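PDB 4PDY: aminoglycoside phosphotransferase from Alicyclobacillus acidocaldarius subsp. acidocaldarius, which probably transfers a phosphate group to a small-molecule substrate. Local coordinates for residues D195-S199 / A297-P302. Numbering follows the deposited sequence.
Sequences DAAES and AILRFP
In the helical part of this kinase-like phosphotransferase, a salt-bridge network and a serine hydroxyl join helix 189-203 to residues 297-302, where R300 lies between D195 and E198. NH2 of R300 donates to D195 OD1 (3.0 Å, 153° at the hydrogen) nearly within the guanidinium plane, but meets the carboxylate from above its plane. E198 OE1 sits over the guanidinium face, 3.2 Å from R300 NE, a pairing of charges without an N-H directed at it. With CG anti to the backbone N (chi1 173°) and bends at chi2 and chi3, R300 lays CG 3.4 Å from D195 O before reaching both acids. A methionine here would probably leave E198 without its close partner, while D195 would still be paired with R335. Next to E198, S199 OG donates to A297 O at 2.6 Å and also lies at the edge of the F301 ring. A196 CB packs against F301 CE1 (4.0 Å) and P302 CD (4.1 Å). Helix 319-347 adds R335, salt-bridged to D195 OD2, and Q336, hydrogen-bonded to D195 OD1 and R300 NH2; from helix 154-173, W162 touches A196 and F301, and L165 touches P302, at the N-cap position of helix 303-315.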
loop_
_atom_site.group_PDB
_atom_site.type_symbol
_atom_site.label_atom_id
_atom_site.label_comp_id
_atom_site.label_asym_id
_atom_site.label_seq_id
_atom_site.Cartn_x
_atom_site.Cartn_y
_atom_site.Cartn_z
ATOM N N ASP A 195 10.885 16.224 -12.626
ATOM C CA ASP A 195 10.785 15.044 -11.788
ATOM C C ASP A 195 10.359 13.793 -12.565
ATOM O O ASP A 195 10.900 12.708 -12.356
ATOM C CB ASP A 195 9.775 15.279 -10.660
ATOM C CG ASP A 195 10.317 16.106 -9.500
ATOM O OD1 ASP A 195 11.540 16.316 -9.395
ATOM O OD2 ASP A 195 9.476 16.527 -8.660
ATOM N N ALA A 196 9.361 13.929 -13.443
ATOM C CA ALA A 196 8.925 12.794 -14.251
ATOM C C ALA A 196 10.072 12.287 -15.137
ATOM O O ALA A 196 10.277 11.079 -15.241
ATOM C CB ALA A 196 7.727 13.160 -15.110
ATOM N N ALA A 197 10.795 13.209 -15.782
ATOM C CA ALA A 197 11.920 12.833 -16.635
ATOM C C ALA A 197 13.016 12.128 -15.848
ATOM O O ALA A 197 13.559 11.126 -16.310
ATOM C CB ALA A 197 12.458 14.057 -17.360
ATOM N N GLU A 198 13.319 12.623 -14.639
ATOM C CA GLU A 198 14.358 12.005 -13.809
ATOM C C GLU A 198 13.928 10.619 -13.367
ATOM O O GLU A 198 14.734 9.699 -13.338
ATOM C CB GLU A 198 14.701 12.878 -12.598
ATOM C CG GLU A 198 15.412 14.174 -12.974
ATOM C CD GLU A 198 15.698 15.085 -11.791
ATOM O OE1 GLU A 198 15.440 14.674 -10.658
ATOM O OE2 GLU A 198 16.202 16.212 -11.990
ATOM N N SER A 199 12.640 10.474 -13.044
ATOM C CA SER A 199 12.115 9.166 -12.655
ATOM C C SER A 199 12.200 8.135 -13.783
ATOM O O SER A 199 12.715 7.031 -13.596
ATOM C CB SER A 199 10.663 9.306 -12.180
ATOM O OG SER A 199 10.049 8.034 -12.030
ATOM N N ALA A 297 13.497 5.858 -8.075
ATOM C CA ALA A 297 12.757 6.020 -9.324
ATOM C C ALA A 297 11.267 6.223 -9.053
ATOM O O ALA A 297 10.599 7.103 -9.627
ATOM C CB ALA A 297 12.945 4.805 -10.226
ATOM N N ILE A 298 10.754 5.412 -8.132
ATOM C CA ILE A 298 9.348 5.491 -7.800
ATOM C C ILE A 298 9.050 6.808 -7.063
ATOM O O ILE A 298 8.123 7.524 -7.432
ATOM C CB ILE A 298 8.915 4.273 -6.956
ATOM C CG1 ILE A 298 8.988 2.988 -7.770
ATOM C CG2 ILE A 298 7.487 4.440 -6.439
ATOM C CD1 ILE A 298 9.106 1.742 -6.935
ATOM N N LEU A 299 9.807 7.109 -6.004
ATOM C CA LEU A 299 9.571 8.336 -5.248
ATOM C C LEU A 299 9.754 9.632 -6.011
ATOM O O LEU A 299 9.059 10.614 -5.755
ATOM C CB LEU A 299 10.477 8.429 -4.053
ATOM C CG LEU A 299 10.267 7.442 -2.951
ATOM C CD1 LEU A 299 11.262 7.713 -1.840
ATOM C CD2 LEU A 299 8.837 7.561 -2.444
ATOM N N ARG A 300 10.681 9.636 -6.972
ATOM C CA ARG A 300 10.941 10.845 -7.721
ATOM C C ARG A 300 9.756 11.222 -8.603
ATOM O O ARG A 300 9.535 12.400 -8.881
ATOM C CB ARG A 300 12.195 10.641 -8.590
ATOM C CG ARG A 300 12.543 11.753 -9.578
ATOM C CD ARG A 300 12.771 13.107 -8.953
ATOM N NE ARG A 300 14.012 13.161 -8.204
ATOM C CZ ARG A 300 14.459 14.242 -7.564
ATOM N NH1 ARG A 300 15.628 14.182 -6.942
ATOM N NH2 ARG A 300 13.759 15.379 -7.568
ATOM N N PHE A 301 9.007 10.229 -9.070
ATOM C CA PHE A 301 7.876 10.530 -9.955
ATOM C C PHE A 301 6.842 11.373 -9.197
ATOM O O PHE A 301 6.548 11.045 -8.039
ATOM C CB PHE A 301 7.170 9.274 -10.432
ATOM C CG PHE A 301 6.249 9.540 -11.566
ATOM C CD1 PHE A 301 6.713 9.514 -12.888
ATOM C CD2 PHE A 301 4.926 9.882 -11.318
ATOM C CE1 PHE A 301 5.859 9.796 -13.927
ATOM C CE2 PHE A 301 4.070 10.173 -12.360
ATOM C CZ PHE A 301 4.531 10.130 -13.668
ATOM N N PRO A 302 6.283 12.418 -9.823
ATOM C CA PRO A 302 5.259 13.254 -9.172
ATOM C C PRO A 302 3.871 12.584 -9.174
ATOM O O PRO A 302 2.942 12.993 -9.870
ATOM C CB PRO A 302 5.300 14.548 -9.988
ATOM C CG PRO A 302 5.644 14.088 -11.369
ATOM C CD PRO A 302 6.590 12.915 -11.187
#